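Local coordinates for protein toll-like receptor 13 (Mus musculus, PDB 4Z0C) that serves as an innate immune receptor that binds bacterial 23S rRNA and signals through MYD88 and TRAF6 to activate NF-kappa-B and inflammatory responses, at residues V285-T291 and D309-D315; N334-L340 and D358-F364; I13-C18 and Y36-N41. The contacts are given in a common frame with arbitrary orientation. Numbering follows the deposited sequence.

In the fold
Contact 3 comes first along the ectodomain: after N-terminal strand 7-9, which follows Cys6, the disulfide partner of Cys18, the chain runs through strand 15-17 and helix 26-30 into strand 39-41, which opens the leucine-rich repeats, so the pairing closes a beta-alpha-beta loop. Contact 1 then joins repeats 11 and 12, closing a loop that carries helix 293-302, and contact 2 joins repeats 13 and 14. The three loops follow in series, neither nested nor crossed. Contacts 1 and 2 abut, probably through hydrogen bonds from Leu310 N to Asn334 O (2.7 Å) and Gln312 N to Asn336 O (2.9 Å), whereas contact 3 lies about 47 Å from contact 1, centre to centre, elsewhere along the same solenoid sheet.

Contact 1 (V285-T291 and D309-D315); sequences VFQKNVT and DLGQNSD. With NAG (2-acetamido-2-deoxy-beta-D-glucopyranose), chain O.
Lys288 and Asn289 take consecutive left-handed backbone conformations (phi/psi 72/59° and 69/43°). An N-acetylglucosamine, chain O, sits at Asn289 (chi1 t), a predicted N-glycosylation site; as modelled its C1 lies 2.9 Å from Asn289 ND2, too long for the N-glycosidic bond expected of a linked glycan, while ND2 is 3.0 Å from O5 and also donates to Leu261 O of the preceding repeat. Asn313 (chi1 m) reaches across to 285-291: its ND2 donates to Phe286 O (3.0 Å) and to Leu310 O of its own segment (2.7 Å), while its OD1 accepts from Val290 N (2.8 Å) and weakly from Thr291 N (3.4 Å). The two segments run parallel, from the bridge of Val285 with Asp309 (CA-CA 4.6 Å) to Asn289 beside Asn313 (4.2 Å), with Phe286 N bonded to Asp309 O at 2.8 Å. A type II turn, Leu310 to Asn313, places Gly311 O 3.2 Å from its donor Lys288 N. Asp309 OD1 closes an Asx turn with Gly311 N (3.0 Å) and accepts Gln287 NE2 (2.8 Å). On the inner side Leu310 CD2 packs at 3.9 Å against both Phe286 CB and Thr291 CG2. A water links Asn289 OD1 (2.6 Å), Thr291 O (2.9 Å) and Asp315 N (3.0 Å). Asn313 thus forms a rung of the asparagine ladder between successive turns of a leucine-rich-repeat solenoid.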
# COMPACT_ATOMS: atom_id res chain seq x y z
N VAL A 285 -10.50 -5.16 39.42
CA VAL A 285 -9.96 -5.75 38.22
C VAL A 285 -9.82 -7.26 38.43
O VAL A 285 -9.10 -7.74 39.31
CB VAL A 285 -8.64 -5.06 37.80
CG1 VAL A 285 -8.11 -5.64 36.49
CG2 VAL A 285 -8.88 -3.56 37.63
N PHE A 286 -10.52 -8.02 37.59
CA PHE A 286 -10.85 -9.41 37.88
C PHE A 286 -10.70 -10.25 36.60
O PHE A 286 -11.69 -10.69 36.01
CB PHE A 286 -12.30 -9.45 38.40
CG PHE A 286 -12.54 -10.49 39.46
CD1 PHE A 286 -11.67 -10.62 40.54
CD2 PHE A 286 -13.68 -11.30 39.41
CE1 PHE A 286 -11.90 -11.57 41.52
CE2 PHE A 286 -13.92 -12.24 40.39
CZ PHE A 286 -13.03 -12.38 41.45
N GLN A 287 -9.45 -10.50 36.21
CA GLN A 287 -9.11 -11.00 34.89
C GLN A 287 -8.46 -12.37 34.77
O GLN A 287 -7.86 -12.88 35.71
CB GLN A 287 -8.18 -10.00 34.19
CG GLN A 287 -8.77 -8.65 33.94
CD GLN A 287 -7.86 -7.82 33.07
OE1 GLN A 287 -6.66 -8.10 32.97
NE2 GLN A 287 -8.43 -6.84 32.37
N LYS A 288 -8.54 -12.93 33.56
CA LYS A 288 -7.84 -14.16 33.19
C LYS A 288 -8.40 -15.43 33.84
O LYS A 288 -7.70 -16.15 34.54
CB LYS A 288 -6.31 -14.04 33.36
CG LYS A 288 -5.66 -13.10 32.33
CD LYS A 288 -4.13 -13.13 32.39
CE LYS A 288 -3.51 -11.89 31.72
NZ LYS A 288 -2.02 -11.81 31.89
N ASN A 289 -9.67 -15.68 33.57
CA ASN A 289 -10.28 -16.96 33.90
C ASN A 289 -10.39 -17.12 35.41
O ASN A 289 -10.14 -18.18 35.99
CB ASN A 289 -9.46 -18.09 33.28
CG ASN A 289 -10.10 -19.43 33.43
OD1 ASN A 289 -11.33 -19.57 33.37
ND2 ASN A 289 -9.26 -20.43 33.67
N VAL A 290 -10.80 -16.03 36.02
CA VAL A 290 -10.88 -15.96 37.45
C VAL A 290 -12.32 -16.31 37.89
O VAL A 290 -12.56 -16.72 39.02
CB VAL A 290 -10.37 -14.55 37.89
CG1 VAL A 290 -11.44 -13.77 38.62
CG2 VAL A 290 -9.12 -14.69 38.73
N THR A 291 -13.27 -16.21 36.97
CA THR A 291 -14.68 -16.45 37.28
C THR A 291 -15.50 -16.89 36.05
O THR A 291 -15.01 -16.85 34.93
CB THR A 291 -15.34 -15.19 37.87
OG1 THR A 291 -16.65 -15.51 38.37
CG2 THR A 291 -15.49 -14.13 36.79
N ASP A 309 -13.69 -4.86 35.93
CA ASP A 309 -12.98 -5.29 34.74
C ASP A 309 -12.94 -6.81 34.69
O ASP A 309 -12.26 -7.43 35.50
CB ASP A 309 -11.56 -4.73 34.73
CG ASP A 309 -10.86 -4.89 33.37
OD1 ASP A 309 -11.09 -5.91 32.67
OD2 ASP A 309 -10.07 -3.99 33.00
N LEU A 310 -13.64 -7.40 33.72
CA LEU A 310 -13.71 -8.86 33.62
C LEU A 310 -13.00 -9.40 32.38
O LEU A 310 -13.31 -10.49 31.92
CB LEU A 310 -15.16 -9.33 33.64
CG LEU A 310 -15.86 -9.30 35.00
CD1 LEU A 310 -17.36 -9.56 34.87
CD2 LEU A 310 -15.21 -10.31 35.93
N GLY A 311 -12.06 -8.63 31.85
CA GLY A 311 -11.34 -9.03 30.65
C GLY A 311 -10.62 -10.36 30.75
O GLY A 311 -10.09 -10.71 31.80
N GLN A 312 -10.59 -11.09 29.63
CA GLN A 312 -9.89 -12.37 29.52
C GLN A 312 -10.49 -13.49 30.37
O GLN A 312 -9.78 -14.42 30.77
CB GLN A 312 -8.40 -12.22 29.81
CG GLN A 312 -7.63 -11.36 28.81
CD GLN A 312 -6.15 -11.28 29.13
OE1 GLN A 312 -5.70 -10.38 29.83
NE2 GLN A 312 -5.40 -12.27 28.66
N ASN A 313 -11.78 -13.41 30.68
CA ASN A 313 -12.47 -14.54 31.30
C ASN A 313 -13.04 -15.50 30.26
O ASN A 313 -14.18 -15.35 29.80
CB ASN A 313 -13.52 -14.07 32.30
CG ASN A 313 -12.89 -13.60 33.60
OD1 ASN A 313 -12.29 -14.40 34.32
ND2 ASN A 313 -13.00 -12.30 33.90
N SER A 314 -12.21 -16.48 29.91
CA SER A 314 -12.47 -17.37 28.79
C SER A 314 -13.75 -18.21 28.91
O SER A 314 -14.27 -18.71 27.91
CB SER A 314 -11.25 -18.26 28.57
OG SER A 314 -10.73 -18.75 29.79
N ASP A 315 -14.27 -18.36 30.12
CA ASP A 315 -15.51 -19.12 30.32
C ASP A 315 -16.78 -18.29 30.14
O ASP A 315 -17.90 -18.80 30.32
CB ASP A 315 -15.53 -19.80 31.69
CG ASP A 315 -14.68 -21.06 31.72
OD1 ASP A 315 -14.30 -21.56 30.64
OD2 ASP A 315 -14.38 -21.55 32.84
C1 NAG O . -11.22 -22.56 33.29
C2 NAG O . -10.01 -23.14 32.59
C3 NAG O . -10.23 -24.64 32.63
C4 NAG O . -10.37 -25.10 34.10
C5 NAG O . -11.13 -24.09 35.00
C6 NAG O . -10.75 -24.21 36.48
C7 NAG O . -8.70 -22.28 30.72
C8 NAG O . -8.74 -21.50 29.45
N2 NAG O . -9.87 -22.57 31.26
O3 NAG O . -9.17 -25.29 31.96
O4 NAG O . -11.03 -26.35 34.14
O5 NAG O . -10.93 -22.73 34.65
O6 NAG O . -11.44 -23.21 37.20
O7 NAG O . -7.62 -22.63 31.19
O HOH W 1 -13.22 -17.80 32.91

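Contact 2 (N334-L340 and D358-F364)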
# COMPACT_ATOMS: atom_id res chain seq x y z
N ASN A 334 -15.78 -3.64 31.69
CA ASN A 334 -14.96 -4.24 30.65
C ASN A 334 -15.15 -5.75 30.56
O ASN A 334 -14.97 -6.48 31.55
CB ASN A 334 -13.47 -3.94 30.83
CG ASN A 334 -13.13 -2.44 30.73
OD1 ASN A 334 -13.96 -1.62 30.33
ND2 ASN A 334 -11.90 -2.10 31.07
N LEU A 335 -15.48 -6.22 29.35
CA LEU A 335 -15.69 -7.63 29.05
C LEU A 335 -14.92 -8.01 27.78
O LEU A 335 -15.30 -8.92 27.05
CB LEU A 335 -17.18 -7.90 28.86
CG LEU A 335 -17.98 -7.99 30.15
CD1 LEU A 335 -19.48 -7.91 29.89
CD2 LEU A 335 -17.62 -9.28 30.85
N ASN A 336 -13.82 -7.31 27.54
CA ASN A 336 -12.94 -7.57 26.41
C ASN A 336 -12.09 -8.87 26.52
O ASN A 336 -11.76 -9.31 27.62
CB ASN A 336 -12.05 -6.35 26.17
CG ASN A 336 -11.14 -6.05 27.35
OD1 ASN A 336 -11.60 -5.83 28.48
ND2 ASN A 336 -9.84 -6.05 27.09
N LYS A 337 -11.76 -9.47 25.38
CA LYS A 337 -10.91 -10.66 25.30
C LYS A 337 -11.45 -11.88 26.05
O LYS A 337 -10.68 -12.72 26.48
CB LYS A 337 -9.47 -10.40 25.77
CG LYS A 337 -8.63 -9.39 24.99
CD LYS A 337 -7.15 -9.61 25.35
CE LYS A 337 -6.23 -8.42 25.05
NZ LYS A 337 -6.88 -7.30 24.33
N CYS A 338 -12.76 -11.96 26.20
CA CYS A 338 -13.38 -13.20 26.67
C CYS A 338 -13.69 -14.07 25.46
O CYS A 338 -13.02 -13.98 24.43
CB CYS A 338 -14.65 -12.88 27.46
SG CYS A 338 -14.37 -11.85 28.92
N GLN A 339 -14.72 -14.91 25.55
CA GLN A 339 -15.13 -15.73 24.40
C GLN A 339 -16.60 -15.50 24.08
O GLN A 339 -17.29 -16.38 23.63
CB GLN A 339 -14.90 -17.21 24.69
CG GLN A 339 -13.44 -17.57 24.96
CD GLN A 339 -12.60 -17.49 23.72
OE1 GLN A 339 -12.99 -17.97 22.66
NE2 GLN A 339 -11.43 -16.87 23.82
N LEU A 340 -17.08 -14.28 24.32
CA LEU A 340 -18.49 -13.99 24.18
C LEU A 340 -18.94 -14.04 22.74
O LEU A 340 -18.30 -13.44 21.86
CB LEU A 340 -18.78 -12.60 24.75
CG LEU A 340 -18.61 -12.47 26.27
CD1 LEU A 340 -18.54 -11.01 26.68
CD2 LEU A 340 -19.76 -13.21 27.00
N ASP A 358 -16.83 -2.00 27.38
CA ASP A 358 -15.85 -2.50 26.44
C ASP A 358 -16.12 -3.97 26.11
O ASP A 358 -15.97 -4.85 26.96
CB ASP A 358 -14.44 -2.32 26.99
CG ASP A 358 -13.35 -2.74 26.00
OD1 ASP A 358 -13.68 -3.02 24.84
OD2 ASP A 358 -12.16 -2.74 26.36
N LEU A 359 -16.55 -4.22 24.87
CA LEU A 359 -16.84 -5.58 24.41
C LEU A 359 -15.86 -6.02 23.32
O LEU A 359 -16.07 -6.99 22.61
CB LEU A 359 -18.27 -5.64 23.87
CG LEU A 359 -19.36 -5.61 24.94
CD1 LEU A 359 -20.74 -5.53 24.28
CD2 LEU A 359 -19.23 -6.80 25.87
N SER A 360 -14.75 -5.31 23.22
CA SER A 360 -13.82 -5.51 22.13
C SER A 360 -13.11 -6.85 22.21
O SER A 360 -12.90 -7.36 23.31
CB SER A 360 -12.79 -4.37 22.12
OG SER A 360 -11.95 -4.45 23.26
N HIS A 361 -12.76 -7.42 21.05
CA HIS A 361 -11.91 -8.62 20.97
C HIS A 361 -12.62 -9.89 21.49
O HIS A 361 -12.01 -10.75 22.16
CB HIS A 361 -10.60 -8.37 21.71
CG HIS A 361 -9.42 -9.07 21.12
ND1 HIS A 361 -8.13 -8.62 21.29
CD2 HIS A 361 -9.34 -10.19 20.36
CE1 HIS A 361 -7.30 -9.44 20.67
NE2 HIS A 361 -8.01 -10.40 20.10
N ASN A 362 -13.90 -10.02 21.16
CA ASN A 362 -14.64 -11.24 21.46
C ASN A 362 -14.97 -12.03 20.17
O ASN A 362 -14.19 -12.03 19.22
CB ASN A 362 -15.89 -10.94 22.29
CG ASN A 362 -15.54 -10.71 23.78
OD1 ASN A 362 -15.16 -11.65 24.48
ND2 ASN A 362 -15.69 -9.47 24.25
N LYS A 363 -16.11 -12.71 20.17
CA LYS A 363 -16.50 -13.55 19.04
C LYS A 363 -17.88 -13.15 18.58
O LYS A 363 -18.65 -13.98 18.12
CB LYS A 363 -16.52 -15.04 19.44
CG LYS A 363 -15.25 -15.60 20.09
CD LYS A 363 -14.09 -15.51 19.15
CE LYS A 363 -12.84 -16.16 19.72
NZ LYS A 363 -11.63 -15.45 19.18
N PHE A 364 -18.23 -11.88 18.73
CA PHE A 364 -19.54 -11.41 18.31
C PHE A 364 -19.60 -11.32 16.78
O PHE A 364 -18.80 -10.60 16.14
CB PHE A 364 -19.86 -10.04 18.92
CG PHE A 364 -20.15 -10.06 20.41
CD1 PHE A 364 -21.28 -10.69 20.92
CD2 PHE A 364 -19.29 -9.42 21.30
CE1 PHE A 364 -21.55 -10.69 22.28
CE2 PHE A 364 -19.55 -9.42 22.67
CZ PHE A 364 -20.68 -10.05 23.16
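Leu359 lies in the apolar centre: its CD2 is 3.8 Å from Leu335 CB and 4.3 Å from Leu340 CD1, while Leu340 CB meets Phe364 CZ at 3.6 Å. These are core positions of two consecutive leucine-rich repeats, 13 and 14, stacked one turn apart. Leu319 packs on Leu335 and Leu340, Phe372 on Leu359, and Phe367 brings its ring against that of Phe364. Just outside this layer stands Asn362, the asparagine-ladder residue of its repeat. Its ND2 donates to Leu335 O (2.9 Å) and to Leu359 O in its own turn (3.0 Å), and its OD1 accepts Leu340 N (3.3 Å), so one amide holds both ends of the bend in 334-340. Cys338 fills the equivalent place in the earlier repeat, with its CB 3.3 Å from Asn362 OD1. The ladder goes on into the next repeat through Asn386, which bonds to Leu359 O and Phe364 N. Backbone bonds complete the parallel stacking: Leu335 N to Asp358 O (2.8 Å) beside the single bridge of Asn334 with Asp358, Lys337 N to Ser360 O (3.2 Å), and Lys363 N to Leu340 O (2.9 Å), an oxygen that also sits over a face of the Phe364 ring. Toward solvent, Lys337 NZ comes within 3.5 Å of His361 ND1. At the strand end Asp358 OD1 makes an Asx turn with Ser360 N (3.0 Å) and also takes a hydrogen bond from Ser360 OG at 2.7 Å.

Contact 3 (I13-C18 and Y36-N41). With NAG (2-acetamido-2-deoxy-beta-D-glucopyranose), chain E; NAG (2-acetamido-2-deoxy-beta-D-glucopyranose), chain B; nucleotides of chain C.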
# COMPACT_ATOMS: atom_id res chain seq x y z
N ILE A 13 15.35 26.87 20.46
CA ILE A 13 16.83 26.88 20.52
C ILE A 13 17.43 26.28 21.83
O ILE A 13 18.59 25.87 21.85
CB ILE A 13 17.45 28.32 20.30
CG1 ILE A 13 16.97 29.32 21.36
CG2 ILE A 13 17.13 28.87 18.90
CD1 ILE A 13 17.70 30.69 21.30
N HIS A 14 16.65 26.24 22.90
CA HIS A 14 17.13 25.69 24.18
C HIS A 14 17.14 24.15 24.23
O HIS A 14 17.62 23.55 25.19
CB HIS A 14 16.28 26.23 25.33
CG HIS A 14 16.23 27.72 25.38
ND1 HIS A 14 15.17 28.45 24.87
CD2 HIS A 14 17.12 28.62 25.86
CE1 HIS A 14 15.41 29.74 25.04
NE2 HIS A 14 16.58 29.87 25.64
N HIS A 15 16.61 23.51 23.19
CA HIS A 15 16.60 22.05 23.14
C HIS A 15 17.68 21.54 22.18
O HIS A 15 17.73 21.97 21.03
CB HIS A 15 15.22 21.53 22.72
CG HIS A 15 14.14 21.78 23.73
ND1 HIS A 15 13.10 20.90 23.95
CD2 HIS A 15 13.96 22.81 24.59
CE1 HIS A 15 12.32 21.39 24.90
NE2 HIS A 15 12.82 22.53 25.31
N VAL A 16 18.52 20.63 22.65
CA VAL A 16 19.61 20.14 21.81
C VAL A 16 19.56 18.62 21.65
O VAL A 16 19.41 17.90 22.63
CB VAL A 16 21.00 20.57 22.37
CG1 VAL A 16 22.13 19.95 21.56
CG2 VAL A 16 21.12 22.07 22.35
N LEU A 17 19.69 18.15 20.42
CA LEU A 17 19.58 16.73 20.10
C LEU A 17 20.90 16.19 19.55
O LEU A 17 21.45 16.75 18.63
CB LEU A 17 18.49 16.53 19.04
CG LEU A 17 17.14 17.19 19.30
CD1 LEU A 17 16.44 17.45 17.97
CD2 LEU A 17 16.28 16.31 20.19
N CYS A 18 21.37 15.07 20.08
CA CYS A 18 22.59 14.43 19.59
C CYS A 18 22.30 12.93 19.55
O CYS A 18 22.93 12.14 20.25
CB CYS A 18 23.78 14.67 20.53
SG CYS A 18 23.80 16.25 21.31
N TYR A 36 23.14 28.47 26.98
CA TYR A 36 21.72 28.67 27.31
C TYR A 36 20.86 27.40 27.14
O TYR A 36 19.63 27.44 27.26
CB TYR A 36 21.12 29.85 26.54
CG TYR A 36 21.19 29.73 25.03
CD1 TYR A 36 20.47 28.75 24.36
CD2 TYR A 36 21.94 30.63 24.27
CE1 TYR A 36 20.52 28.63 22.97
CE2 TYR A 36 21.99 30.52 22.89
CZ TYR A 36 21.28 29.52 22.24
OH TYR A 36 21.32 29.40 20.87
N THR A 37 21.51 26.28 26.84
CA THR A 37 20.84 25.01 26.61
C THR A 37 20.11 24.50 27.86
O THR A 37 20.73 24.27 28.89
CB THR A 37 21.85 23.95 26.11
OG1 THR A 37 22.40 24.38 24.85
CG2 THR A 37 21.19 22.59 25.91
N THR A 38 18.80 24.30 27.76
CA THR A 38 18.04 23.77 28.88
C THR A 38 17.72 22.29 28.77
O THR A 38 17.69 21.60 29.77
CB THR A 38 16.76 24.58 29.16
OG1 THR A 38 15.83 24.43 28.10
CG2 THR A 38 17.11 26.07 29.31
N HIS A 39 17.51 21.81 27.55
CA HIS A 39 17.25 20.38 27.31
C HIS A 39 18.29 19.76 26.39
O HIS A 39 18.53 20.25 25.27
CB HIS A 39 15.87 20.14 26.69
CG HIS A 39 14.72 20.58 27.55
ND1 HIS A 39 14.50 21.89 27.89
CD2 HIS A 39 13.72 19.87 28.13
CE1 HIS A 39 13.42 21.98 28.64
NE2 HIS A 39 12.94 20.77 28.81
N LEU A 40 18.92 18.69 26.85
CA LEU A 40 19.97 18.04 26.09
C LEU A 40 19.66 16.57 26.00
O LEU A 40 19.54 15.92 27.02
CB LEU A 40 21.32 18.24 26.76
CG LEU A 40 22.53 17.54 26.12
CD1 LEU A 40 22.74 17.99 24.65
CD2 LEU A 40 23.79 17.78 26.95
N ASN A 41 19.51 16.04 24.78
CA ASN A 41 19.16 14.63 24.61
C ASN A 41 20.27 13.86 23.90
O ASN A 41 20.50 14.05 22.71
CB ASN A 41 17.81 14.47 23.85
CG ASN A 41 17.28 13.03 23.89
OD1 ASN A 41 18.06 12.11 24.14
ND2 ASN A 41 15.96 12.82 23.68
C1 NAG E . 15.11 13.88 23.20
C2 NAG E . 13.86 13.14 22.65
C3 NAG E . 12.72 14.11 22.41
C4 NAG E . 12.43 14.88 23.69
C5 NAG E . 13.71 15.63 24.00
C6 NAG E . 13.53 16.59 25.17
C7 NAG E . 14.48 11.22 21.28
C8 NAG E . 14.57 10.65 19.88
N2 NAG E . 14.07 12.48 21.38
O3 NAG E . 11.59 13.43 21.93
O4 NAG E . 11.35 15.77 23.52
O5 NAG E . 14.71 14.68 24.29
O6 NAG E . 14.80 16.96 25.67
O7 NAG E . 14.80 10.56 22.26
C1 NAG B . 9.93 15.46 23.63
C2 NAG B . 9.10 16.59 24.21
C3 NAG B . 7.60 16.30 24.07
C4 NAG B . 7.21 15.95 22.63
C5 NAG B . 8.11 14.80 22.17
C6 NAG B . 7.94 14.50 20.69
C7 NAG B . 10.24 17.87 26.00
C8 NAG B . 10.64 17.90 27.45
N2 NAG B . 9.50 16.82 25.60
O3 NAG B . 6.89 17.44 24.49
O4 NAG B . 5.82 15.68 22.43
O5 NAG B . 9.49 15.09 22.33
O6 NAG B . 8.93 13.55 20.38
O7 NAG B . 10.58 18.80 25.23
P A C 6 9.05 17.86 13.99
OP1 A C 6 7.92 17.48 14.87
OP2 A C 6 8.89 19.10 13.20
O5' A C 6 10.37 17.90 14.87
C5' A C 6 11.66 18.15 14.30
C4' A C 6 12.75 17.39 15.03
O4' A C 6 12.76 17.80 16.43
C3' A C 6 12.58 15.88 15.04
O3' A C 6 13.88 15.30 15.14
C2' A C 6 11.82 15.64 16.35
O2' A C 6 11.96 14.34 16.88
C1' A C 6 12.46 16.69 17.27
N9 A C 6 11.58 17.20 18.32
C8 A C 6 10.22 17.39 18.29
N7 A C 6 9.74 17.94 19.39
C5 A C 6 10.85 18.16 20.19
C6 A C 6 11.02 18.73 21.47
N6 A C 6 10.02 19.20 22.20
N1 A C 6 12.27 18.80 21.98
C2 A C 6 13.28 18.33 21.23
N3 A C 6 13.26 17.77 20.02
C4 A C 6 12.00 17.72 19.54
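His15 lays its imidazole over that of His39 in an offset stack, centroids 3.9 Å apart and planes at 22°, with His39 CB 3.8 Å from the His15 ring centroid. Beneath them strands 15-17 and 39-41 run parallel, held by Val16 N to His39 O (2.6 Å), Asn41 N to Val16 O (2.8 Å) and Cys18 N to Asn41 O (3.0 Å); His14 O takes both Thr38 N and His39 N at 2.9 Å. Val16 and Leu40 turn to the other face of the sheet, where Val16 CG1 meets Leu40 CD1 at 3.7 Å, and Cys18 is disulfide-bonded to Cys6. On the histidine face Asn41 carries an N-linked glycan, and A6 of the bound RNA, chain C, rests with N3 3.4 Å from Leu17 CD2. His15 ND1 donates to A6 N1 (3.0 Å). Because N1 of adenine accepts where that of guanine would donate, this bond probably helps to read the base.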